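Long-range contacts in putative Ribokinase II (Escherichia coli O6, PDB 3IQ0), which probably transfers the gamma-phosphate of ATP to a sugar or related substrate, as a kinase of the pfkB (ribokinase) family: residues P53-I57 / G77-R81; E89-A94 / F108-A114; L141-V147 / E179-L184; F243-Y248 / L280-A285. All blocks are in the same frame, centred on the assembly; numbering follows the deposited sequence.

Contact 1. Residues P53-I57 / G77-R81; sequences PCGII and GVDIR
A single beta bridge, Gly55 to Asp79, ties the start of strand 54-61 to the loop that leads from helix 64-75 into strand 83-86. Two backbone bonds make it. Asp79 N donates to Cys54 O at 2.8 Å. Ile56 N donates to Asp79 O over a longer 3.3 Å. Between them Gly55 CA lies 3.2 Å from Asp79 O, a CA-H...O contact. Two waters extend the join. One accepts from Cys54 N and donates to Gly77 O. The other donates to both Ile56 O and Asp79 O. Val78 packs beside the bridge. Val78 CG1, anti to the backbone N (chi1 -179°), lies 3.9 Å from Gly55 CA and also approaches Ile56 CG2. Val78 CG2 faces Cys54 SG at 4.1 Å. Thr48 of helix 39-49 touches both Val78 and Cys54. Asp79 turns its carboxylate back on its own loop. Asp79 OD1 accepts from Arg81 N at 3.1 Å, and OD2 makes a salt bridge with Arg81 NH2. The guanidinium lies with one face toward the carboxylate, so charge rather than a directed N-H holds this pair. Gly77 ends the helix in a Schellman motif, and Asp79 then forms an Asx turn. Together they belong to a right-handed beta-alpha-beta crossover of the Rossmann-like ribokinase fold, where the chain returns from helix 64-75 to parallel strand 83-86.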
# COMPACT_ATOMS: atom_id res chain seq x y z
N PRO B 53 2.99 -25.39 19.99
CA PRO B 53 4.17 -24.68 19.51
C PRO B 53 4.16 -24.60 17.99
O PRO B 53 3.89 -25.60 17.32
CB PRO B 53 5.34 -25.51 20.06
CG PRO B 53 4.73 -26.82 20.44
CD PRO B 53 3.36 -26.47 20.93
N CYS B 54 4.45 -23.42 17.46
CA CYS B 54 4.42 -23.20 16.02
C CYS B 54 5.30 -22.04 15.56
O CYS B 54 5.85 -21.31 16.38
CB CYS B 54 2.98 -22.91 15.61
SG CYS B 54 2.29 -21.55 16.59
N GLY B 55 5.42 -21.88 14.25
CA GLY B 55 6.23 -20.82 13.68
C GLY B 55 5.68 -20.42 12.33
O GLY B 55 4.80 -21.09 11.78
N ILE B 56 6.19 -19.33 11.77
CA ILE B 56 5.71 -18.89 10.47
C ILE B 56 6.83 -18.29 9.63
O ILE B 56 7.70 -17.59 10.16
CB ILE B 56 4.54 -17.86 10.61
CG1 ILE B 56 4.00 -17.49 9.22
CG2 ILE B 56 5.00 -16.63 11.37
CD1 ILE B 56 2.72 -16.67 9.25
N ILE B 57 6.82 -18.58 8.34
CA ILE B 57 7.83 -18.07 7.41
C ILE B 57 7.12 -17.03 6.56
O ILE B 57 6.20 -17.37 5.81
CB ILE B 57 8.38 -19.18 6.49
CG1 ILE B 57 9.12 -20.23 7.33
CG2 ILE B 57 9.32 -18.58 5.46
CD1 ILE B 57 9.58 -21.43 6.53
N GLY B 77 2.95 -16.25 21.37
CA GLY B 77 3.74 -17.47 21.50
C GLY B 77 4.28 -18.07 20.22
O GLY B 77 4.88 -19.15 20.25
N VAL B 78 4.06 -17.40 19.09
CA VAL B 78 4.55 -17.92 17.81
C VAL B 78 6.05 -17.71 17.63
O VAL B 78 6.60 -16.70 18.08
CB VAL B 78 3.84 -17.24 16.61
CG1 VAL B 78 4.36 -17.82 15.31
CG2 VAL B 78 2.34 -17.44 16.72
N ASP B 79 6.70 -18.67 16.99
CA ASP B 79 8.13 -18.57 16.71
C ASP B 79 8.19 -17.68 15.47
O ASP B 79 7.76 -18.09 14.39
CB ASP B 79 8.71 -19.95 16.40
CG ASP B 79 10.19 -19.89 16.03
OD1 ASP B 79 10.73 -18.79 15.82
OD2 ASP B 79 10.81 -20.97 15.96
N ILE B 80 8.70 -16.46 15.62
CA ILE B 80 8.74 -15.55 14.47
C ILE B 80 10.09 -15.36 13.81
O ILE B 80 10.29 -14.40 13.07
CB ILE B 80 8.15 -14.17 14.85
CG1 ILE B 80 8.86 -13.59 16.08
CG2 ILE B 80 6.66 -14.30 15.14
CD1 ILE B 80 10.28 -13.16 15.83
N ARG B 81 11.03 -16.27 14.06
CA ARG B 81 12.36 -16.16 13.47
C ARG B 81 12.31 -16.26 11.95
O ARG B 81 13.20 -15.75 11.27
CB ARG B 81 13.28 -17.24 14.04
CG ARG B 81 13.54 -17.11 15.53
CD ARG B 81 14.56 -18.14 15.97
NE ARG B 81 14.20 -19.47 15.50
CZ ARG B 81 13.80 -20.46 16.29
NH1 ARG B 81 13.71 -20.27 17.60
NH2 ARG B 81 13.48 -21.63 15.76
O HOH W 1 5.52 -21.63 19.57
O HOH W 2 9.44 -18.76 12.36

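Contact 2. Residues E89-A94 / F108-A114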
# COMPACT_ATOMS: atom_id res chain seq x y z
N GLU B 89 10.93 -2.85 0.83
CA GLU B 89 9.52 -3.14 0.57
C GLU B 89 8.58 -2.56 1.62
O GLU B 89 8.99 -2.15 2.70
CB GLU B 89 9.31 -4.65 0.48
CG GLU B 89 10.01 -5.30 -0.70
CD GLU B 89 9.48 -4.81 -2.03
OE1 GLU B 89 8.25 -4.86 -2.24
OE2 GLU B 89 10.31 -4.40 -2.88
N ALA B 90 7.29 -2.53 1.27
CA ALA B 90 6.27 -2.03 2.18
C ALA B 90 5.45 -3.22 2.65
O ALA B 90 5.11 -4.10 1.86
CB ALA B 90 5.37 -1.03 1.45
N THR B 91 5.16 -3.27 3.95
CA THR B 91 4.37 -4.37 4.49
C THR B 91 3.02 -4.35 3.79
O THR B 91 2.43 -3.29 3.60
CB THR B 91 4.18 -4.21 6.01
OG1 THR B 91 5.45 -4.27 6.66
CG2 THR B 91 3.29 -5.32 6.57
N GLY B 92 2.55 -5.52 3.38
CA GLY B 92 1.27 -5.61 2.71
C GLY B 92 0.16 -5.00 3.53
O GLY B 92 0.29 -4.83 4.75
N SER B 93 -0.94 -4.65 2.87
CA SER B 93 -2.08 -4.05 3.55
C SER B 93 -3.37 -4.35 2.82
O SER B 93 -3.37 -4.79 1.67
CB SER B 93 -1.90 -2.54 3.64
OG SER B 93 -2.05 -1.96 2.35
N ALA B 94 -4.48 -4.10 3.50
CA ALA B 94 -5.80 -4.31 2.92
C ALA B 94 -6.81 -3.36 3.55
O ALA B 94 -6.95 -3.33 4.77
CB ALA B 94 -6.24 -5.75 3.13
N PHE B 108 -6.51 -4.18 -2.06
CA PHE B 108 -5.33 -4.94 -1.66
C PHE B 108 -3.99 -4.46 -2.20
O PHE B 108 -3.89 -3.96 -3.32
CB PHE B 108 -5.45 -6.40 -2.12
CG PHE B 108 -6.52 -7.17 -1.43
CD1 PHE B 108 -6.44 -7.44 -0.07
CD2 PHE B 108 -7.61 -7.66 -2.15
CE1 PHE B 108 -7.42 -8.20 0.57
CE2 PHE B 108 -8.60 -8.41 -1.53
CZ PHE B 108 -8.51 -8.68 -0.17
N ASN B 109 -2.97 -4.63 -1.37
CA ASN B 109 -1.60 -4.33 -1.73
C ASN B 109 -0.79 -5.48 -1.13
O ASN B 109 -0.19 -5.35 -0.07
CB ASN B 109 -1.09 -3.03 -1.14
CG ASN B 109 0.40 -2.85 -1.41
OD1 ASN B 109 0.88 -3.10 -2.51
ND2 ASN B 109 1.14 -2.41 -0.40
N ILE B 110 -0.81 -6.61 -1.82
CA ILE B 110 -0.10 -7.80 -1.36
C ILE B 110 0.89 -8.28 -2.42
O ILE B 110 2.08 -8.43 -2.15
CB ILE B 110 -1.10 -8.93 -1.07
CG1 ILE B 110 -2.07 -8.50 0.03
CG2 ILE B 110 -0.36 -10.21 -0.72
CD1 ILE B 110 -3.21 -9.48 0.25
N LYS B 111 0.37 -8.54 -3.61
CA LYS B 111 1.17 -9.02 -4.73
C LYS B 111 2.41 -8.18 -4.98
O LYS B 111 3.48 -8.71 -5.28
CB LYS B 111 0.31 -9.04 -6.00
CG LYS B 111 0.99 -9.61 -7.23
CD LYS B 111 0.76 -8.72 -8.44
CE LYS B 111 -0.72 -8.43 -8.65
NZ LYS B 111 -0.94 -7.35 -9.66
N ASN B 112 2.27 -6.86 -4.85
CA ASN B 112 3.38 -5.95 -5.08
C ASN B 112 4.00 -5.37 -3.82
O ASN B 112 4.69 -4.36 -3.89
CB ASN B 112 2.93 -4.81 -6.00
CG ASN B 112 2.57 -5.29 -7.38
OD1 ASN B 112 3.37 -5.94 -8.04
ND2 ASN B 112 1.35 -4.98 -7.82
N ALA B 113 3.76 -6.01 -2.69
CA ALA B 113 4.32 -5.55 -1.42
C ALA B 113 5.33 -6.56 -0.90
O ALA B 113 5.75 -7.47 -1.62
CB ALA B 113 3.20 -5.34 -0.40
N ALA B 114 5.73 -6.41 0.36
CA ALA B 114 6.68 -7.32 0.97
C ALA B 114 6.25 -8.77 0.78
O ALA B 114 7.06 -9.65 0.49
CB ALA B 114 6.83 -7.01 2.45
O HOH W 3 0.84 -1.70 2.02
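The Phe108 ring meets Ala94 obliquely and has Ser93 O at its edge, near the ring plane. Ala94 CB lies 3.6 Å from Phe108 CD1. This pair is the non-hydrogen-bonded step of the antiparallel hairpin 92-96/106-109. Phe106 stacks on Phe108. A second flat group, the Asn109 amide, belongs to the next pair and the other face of the sheet. Its chi1 of 173° brings ND2 to a water, to which it donates. The same water donates to Thr91 O and is hydrogen-bonded to Ser93 OG, so it links three residues. Ser93 and Asn109 are the hydrogen-bonded pair. Ser93 N donates to Asn109 O, and Asn109 N returns a bond to Ser93 O, each 3.1 Å long. Segment 108-114 loops out through a type I turn, Ile110 to Ala113, and comes back at Ala113 and Ala114. There Ala114 N donates to Ala90 O at 2.8 Å, with an N-H...O angle of 166°. Ala113 CB lies 3.2 Å from Ala90 O and also packs on Gly92 CA. Glu89 CB lies against Ala114, while the bent chain brings OE1 near the Ala113 carbonyl. The second subunit packs on Glu89, Ala90, Asn109 and Asn112, and its Leu88 O accepts from Lys111 NZ. Backbone bonds therefore fix the hairpin and turn, while the polar Asn109 face carries a water bridge and takes part in the dimer contact.

Contact 3. Residues L141-V147 / E179-L184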
# COMPACT_ATOMS: atom_id res chain seq x y z
N LEU B 141 -0.16 -18.60 -3.06
CA LEU B 141 0.42 -18.93 -4.35
C LEU B 141 -0.04 -18.00 -5.47
O LEU B 141 -0.86 -18.39 -6.30
CB LEU B 141 0.09 -20.38 -4.71
CG LEU B 141 0.51 -21.40 -3.65
CD1 LEU B 141 0.11 -22.80 -4.07
CD2 LEU B 141 2.02 -21.31 -3.44
N PHE B 142 0.49 -16.78 -5.48
CA PHE B 142 0.13 -15.80 -6.50
C PHE B 142 1.31 -15.37 -7.37
O PHE B 142 1.22 -14.38 -8.10
CB PHE B 142 -0.53 -14.57 -5.85
CG PHE B 142 0.30 -13.91 -4.78
CD1 PHE B 142 1.44 -13.19 -5.10
CD2 PHE B 142 -0.08 -13.99 -3.44
CE1 PHE B 142 2.19 -12.55 -4.11
CE2 PHE B 142 0.66 -13.36 -2.44
CZ PHE B 142 1.80 -12.64 -2.77
N SER B 143 2.40 -16.12 -7.30
CA SER B 143 3.60 -15.83 -8.09
C SER B 143 4.52 -17.05 -8.07
O SER B 143 4.45 -17.87 -7.16
CB SER B 143 4.35 -14.62 -7.53
OG SER B 143 5.26 -15.00 -6.52
N PHE B 144 5.39 -17.16 -9.08
CA PHE B 144 6.29 -18.30 -9.16
C PHE B 144 7.29 -18.30 -8.00
O PHE B 144 7.81 -19.35 -7.63
CB PHE B 144 7.01 -18.32 -10.52
CG PHE B 144 8.22 -17.43 -10.59
CD1 PHE B 144 9.47 -17.90 -10.18
CD2 PHE B 144 8.12 -16.12 -11.05
CE1 PHE B 144 10.59 -17.08 -10.24
CE2 PHE B 144 9.23 -15.30 -11.12
CZ PHE B 144 10.48 -15.78 -10.72
N HIS B 145 7.55 -17.13 -7.44
CA HIS B 145 8.47 -17.01 -6.31
C HIS B 145 7.84 -17.59 -5.06
O HIS B 145 8.52 -18.17 -4.21
CB HIS B 145 8.81 -15.54 -6.06
CG HIS B 145 9.90 -15.01 -6.93
ND1 HIS B 145 9.85 -13.77 -7.52
CD2 HIS B 145 11.10 -15.54 -7.28
CE1 HIS B 145 10.97 -13.56 -8.20
NE2 HIS B 145 11.74 -14.62 -8.07
N MSE B 146 6.52 -17.44 -4.94
CA MSE B 146 5.78 -17.95 -3.80
C MSE B 146 5.69 -19.47 -3.88
O MSE B 146 5.93 -20.17 -2.89
CB MSE B 146 4.36 -17.36 -3.78
CG MSE B 146 4.30 -15.84 -3.79
SE MSE B 146 5.18 -15.01 -2.29
CE MSE B 146 6.77 -14.38 -3.19
N VAL B 147 5.36 -19.98 -5.07
CA VAL B 147 5.25 -21.43 -5.26
C VAL B 147 6.60 -22.09 -5.01
O VAL B 147 6.67 -23.21 -4.50
CB VAL B 147 4.76 -21.79 -6.68
CG1 VAL B 147 3.52 -20.98 -7.02
CG2 VAL B 147 5.85 -21.54 -7.69
N GLU B 179 0.14 -21.71 -14.95
CA GLU B 179 1.28 -21.85 -14.04
C GLU B 179 0.82 -22.02 -12.59
O GLU B 179 1.26 -22.95 -11.91
CB GLU B 179 2.20 -20.63 -14.14
CG GLU B 179 3.08 -20.46 -12.90
CD GLU B 179 4.43 -19.85 -13.21
OE1 GLU B 179 4.48 -18.80 -13.89
OE2 GLU B 179 5.45 -20.42 -12.76
N MSE B 180 -0.04 -21.12 -12.13
CA MSE B 180 -0.56 -21.17 -10.77
C MSE B 180 -1.52 -22.35 -10.67
O MSE B 180 -1.60 -23.00 -9.63
CB MSE B 180 -1.28 -19.87 -10.43
CG MSE B 180 -0.38 -18.64 -10.42
SE MSE B 180 1.11 -18.76 -9.17
CE MSE B 180 2.56 -18.31 -10.36
N ARG B 181 -2.24 -22.61 -11.75
CA ARG B 181 -3.18 -23.72 -11.79
C ARG B 181 -2.43 -25.01 -11.48
O ARG B 181 -2.94 -25.89 -10.78
CB ARG B 181 -3.81 -23.82 -13.18
CG ARG B 181 -4.82 -24.94 -13.32
CD ARG B 181 -5.27 -25.09 -14.76
NE ARG B 181 -6.61 -25.66 -14.85
CZ ARG B 181 -7.24 -25.92 -16.00
NH1 ARG B 181 -6.65 -25.66 -17.16
NH2 ARG B 181 -8.46 -26.43 -15.98
N ASP B 182 -1.22 -25.11 -12.01
CA ASP B 182 -0.39 -26.29 -11.80
C ASP B 182 0.24 -26.33 -10.42
O ASP B 182 0.32 -27.39 -9.80
CB ASP B 182 0.72 -26.35 -12.86
CG ASP B 182 0.18 -26.59 -14.25
OD1 ASP B 182 -0.96 -27.08 -14.37
OD2 ASP B 182 0.91 -26.30 -15.23
N ALA B 183 0.68 -25.17 -9.93
CA ALA B 183 1.28 -25.09 -8.60
C ALA B 183 0.32 -25.67 -7.57
O ALA B 183 0.71 -26.46 -6.71
CB ALA B 183 1.59 -23.64 -8.26
N LEU B 184 -0.95 -25.28 -7.67
CA LEU B 184 -1.99 -25.75 -6.77
C LEU B 184 -2.21 -27.25 -6.89
O LEU B 184 -2.34 -27.95 -5.88
CB LEU B 184 -3.30 -25.01 -7.07
CG LEU B 184 -3.26 -23.49 -6.86
CD1 LEU B 184 -4.52 -22.86 -7.42
CD2 LEU B 184 -3.10 -23.17 -5.38
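The loop before helix 144-159 and that helix's first turn lie against helix 178-189, with CA atoms 6.3 Å apart at Val147 and Ala183 and 6.9 Å apart at Leu141 and Met180. Met180, a selenomethionine, carries the centre. Its chain bends at chi2 (-58°) and chi3, which carries SE and CE in against the loop backbone. Met180 SE lies 3.5 Å from Leu141 O. Met180 CE reaches Ser143 C and Phe144 N, each at 3.3 Å. Val147 crosses Met180 at about a right angle, and its CG1 lies 3.9 Å from SE. Val147 CG1 also presses on Ala183 CB at 3.5 Å. Next to Val147, Leu141 and Leu184 slide past each other in opposite directions, and Leu141 CD1 meets Leu184 CD2 tightly at 3.5 Å. Glu179 OE2 lies near Phe144 CB, on the exposed side. Ser143 is the N-cap of helix 144-159. Ser143 OG accepts from Met146 N at 3.2 Å and weakly from His145 N. Ser143 N is buried here and has no partner in the model. The two segments are thus held by apolar and selenium packing, with polar bonding spent inside each helix.

Contact 4. Residues F243-Y248 / L280-A285; sequences FHVESY and LQYANA. With ATP (adenosine-5'-triphosphate), chain G.
This contact is tight in two places, at Asn284 and where Leu280 meets Phe243, and loose at the Glu246 side chain and Gln281. A chi1 of -179° swings the Asn284 amide out from the helix to the 243-248 segment. Asn284 ND2 donates to Glu246 O at 2.8 Å, with a bent N-H...O angle of 138°. Asn284 ND2 also approaches Tyr248 CE2 obliquely at 3.2 Å and Val245 CG2 at 3.5 Å. Asn284 OD1 accepts a bond from ATP O2', though its modelled 2.5 Å is doubtfully short. A water that accepts from Tyr248 N may also donate to Asn284 OD1. The amide thus joins the loop after the strand, the helix and the ribose. Tyr248 O lies 3.2 Å from ATP C2. At the far end Leu280 CD2 is pressed against Phe243 CE1 at 3.2 Å and also packs on Val245 CG1. Tyr248 CE2 meets Ala285 CB at 3.6 Å. By contrast, the exposed Glu246 side chain starts away from the helix, and Gln281 meets the Tyr248 hydroxyl only loosely. Strand 242-245 is one of two edge strands of the nine-stranded sheet; helix 276-290 packs beside it, helix 258-271 lies against Leu280 and helix 303-312 against Ala285.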
# COMPACT_ATOMS: atom_id res chain seq x y z
N PHE B 243 -18.47 -38.26 8.27
CA PHE B 243 -19.46 -37.67 9.17
C PHE B 243 -19.47 -36.15 9.07
O PHE B 243 -18.56 -35.54 8.52
CB PHE B 243 -19.20 -38.12 10.61
CG PHE B 243 -17.87 -37.70 11.15
CD1 PHE B 243 -17.70 -36.43 11.69
CD2 PHE B 243 -16.79 -38.57 11.12
CE1 PHE B 243 -16.46 -36.04 12.20
CE2 PHE B 243 -15.55 -38.19 11.63
CZ PHE B 243 -15.39 -36.92 12.17
N HIS B 244 -20.53 -35.55 9.62
CA HIS B 244 -20.70 -34.11 9.56
C HIS B 244 -21.29 -33.55 10.85
O HIS B 244 -21.90 -34.28 11.63
CB HIS B 244 -21.58 -33.79 8.34
CG HIS B 244 -22.36 -32.52 8.45
ND1 HIS B 244 -23.49 -32.41 9.24
CD2 HIS B 244 -22.21 -31.31 7.85
CE1 HIS B 244 -23.99 -31.19 9.12
NE2 HIS B 244 -23.23 -30.50 8.28
N VAL B 245 -21.07 -32.26 11.09
CA VAL B 245 -21.59 -31.58 12.27
C VAL B 245 -22.36 -30.33 11.85
O VAL B 245 -22.03 -29.69 10.85
CB VAL B 245 -20.46 -31.16 13.24
CG1 VAL B 245 -19.71 -32.38 13.72
CG2 VAL B 245 -19.51 -30.19 12.55
N GLU B 246 -23.39 -29.99 12.61
CA GLU B 246 -24.20 -28.81 12.32
C GLU B 246 -23.50 -27.57 12.82
O GLU B 246 -22.66 -27.64 13.72
CB GLU B 246 -25.56 -28.91 13.01
CG GLU B 246 -26.40 -30.10 12.63
CD GLU B 246 -27.72 -30.10 13.36
OE1 GLU B 246 -27.71 -30.16 14.61
OE2 GLU B 246 -28.78 -30.05 12.69
N SER B 247 -23.86 -26.42 12.26
CA SER B 247 -23.27 -25.16 12.67
C SER B 247 -23.93 -24.68 13.95
O SER B 247 -25.08 -25.01 14.24
CB SER B 247 -23.47 -24.10 11.58
OG SER B 247 -24.84 -23.76 11.47
N TYR B 248 -23.18 -23.90 14.73
CA TYR B 248 -23.69 -23.33 15.97
C TYR B 248 -24.30 -22.00 15.56
O TYR B 248 -23.71 -21.26 14.78
CB TYR B 248 -22.55 -23.11 16.96
CG TYR B 248 -21.87 -24.38 17.42
CD1 TYR B 248 -22.42 -25.16 18.44
CD2 TYR B 248 -20.69 -24.83 16.82
CE1 TYR B 248 -21.82 -26.34 18.85
CE2 TYR B 248 -20.08 -26.01 17.22
CZ TYR B 248 -20.65 -26.76 18.23
OH TYR B 248 -20.06 -27.94 18.62
N LEU B 280 -13.33 -32.05 14.84
CA LEU B 280 -14.27 -31.41 13.94
C LEU B 280 -15.25 -30.51 14.70
O LEU B 280 -15.58 -29.42 14.23
CB LEU B 280 -15.04 -32.45 13.13
CG LEU B 280 -15.88 -31.86 11.99
CD1 LEU B 280 -14.97 -31.30 10.93
CD2 LEU B 280 -16.78 -32.94 11.40
N GLN B 281 -15.72 -30.96 15.86
CA GLN B 281 -16.65 -30.14 16.61
C GLN B 281 -15.93 -28.90 17.16
O GLN B 281 -16.51 -27.83 17.22
CB GLN B 281 -17.29 -30.94 17.76
CG GLN B 281 -16.47 -31.02 19.03
CD GLN B 281 -17.19 -31.77 20.15
OE1 GLN B 281 -18.31 -31.42 20.54
NE2 GLN B 281 -16.55 -32.81 20.67
N TYR B 282 -14.68 -29.07 17.57
CA TYR B 282 -13.89 -27.95 18.10
C TYR B 282 -13.56 -26.94 17.01
O TYR B 282 -13.67 -25.73 17.22
CB TYR B 282 -12.60 -28.46 18.76
CG TYR B 282 -12.77 -28.75 20.23
CD1 TYR B 282 -13.68 -29.70 20.68
CD2 TYR B 282 -12.06 -28.02 21.19
CE1 TYR B 282 -13.89 -29.92 22.03
CE2 TYR B 282 -12.26 -28.24 22.55
CZ TYR B 282 -13.18 -29.18 22.96
OH TYR B 282 -13.41 -29.39 24.30
N ALA B 283 -13.15 -27.43 15.84
CA ALA B 283 -12.84 -26.55 14.72
C ALA B 283 -14.12 -25.80 14.36
O ALA B 283 -14.10 -24.58 14.21
CB ALA B 283 -12.36 -27.36 13.52
N ASN B 284 -15.22 -26.53 14.25
CA ASN B 284 -16.51 -25.96 13.91
C ASN B 284 -16.89 -24.85 14.89
O ASN B 284 -17.30 -23.76 14.49
CB ASN B 284 -17.58 -27.07 13.90
CG ASN B 284 -18.96 -26.56 13.53
OD1 ASN B 284 -19.11 -25.71 12.65
ND2 ASN B 284 -19.98 -27.09 14.20
N ALA B 285 -16.74 -25.14 16.18
CA ALA B 285 -17.04 -24.17 17.22
C ALA B 285 -16.09 -22.98 17.13
O ALA B 285 -16.49 -21.84 17.33
CB ALA B 285 -16.94 -24.82 18.58
PG ATP G . -12.00 -18.54 3.88
O1G ATP G . -12.08 -17.28 4.69
O2G ATP G . -11.80 -18.26 2.41
O3G ATP G . -10.87 -19.44 4.38
PB ATP G . -13.90 -20.78 4.26
O1B ATP G . -15.03 -21.06 3.32
O2B ATP G . -12.66 -21.61 4.23
O3B ATP G . -13.43 -19.25 4.09
PA ATP G . -16.08 -20.61 6.10
O1A ATP G . -16.47 -19.15 5.99
O2A ATP G . -16.84 -21.65 5.36
O3A ATP G . -14.50 -20.76 5.72
O5' ATP G . -15.67 -21.39 7.68
C5' ATP G . -15.03 -21.74 8.82
C4' ATP G . -15.91 -22.75 9.52
O4' ATP G . -16.39 -21.77 10.45
C3' ATP G . -17.28 -23.23 8.91
O3' ATP G . -17.24 -24.47 8.23
C2' ATP G . -18.16 -23.19 10.09
O2' ATP G . -18.02 -24.39 10.86
C1' ATP G . -17.74 -21.95 10.83
N9 ATP G . -18.56 -20.75 10.40
C8 ATP G . -18.30 -19.80 9.42
N7 ATP G . -19.27 -18.88 9.33
C5 ATP G . -20.18 -19.19 10.25
C6 ATP G . -21.50 -18.65 10.71
N6 ATP G . -21.99 -17.55 10.14
N1 ATP G . -22.19 -19.31 11.76
C2 ATP G . -21.72 -20.46 12.39
N3 ATP G . -20.50 -21.01 11.99
C4 ATP G . -19.73 -20.44 10.96
O HOH W 4 -20.54 -23.50 13.47

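The four contacts follow one another along the chain. Contact 4 alone bonds the nucleotide, and Lys228, Gly233 and Glu252 add hydrogen bonds to ATP. Contacts 1 and 4 reach the same nine-stranded sheet, one near each edge, with centres 27 Å apart. Contact 2 lies in the smaller four-stranded sheet, on the opposite side of the chain's centre from contact 4, 34 Å between centres. The Phe108 side chain is still about 10 Å from ATP. Contacts 2 and 3 touch: the Phe142 ring packs on Ile110 and Lys111, joining the turn after the hairpin to the segment before helix 144-159. Contact 1 touches neither; its nearest atoms are about 9 Å from contact 2 and 8 Å from contact 3.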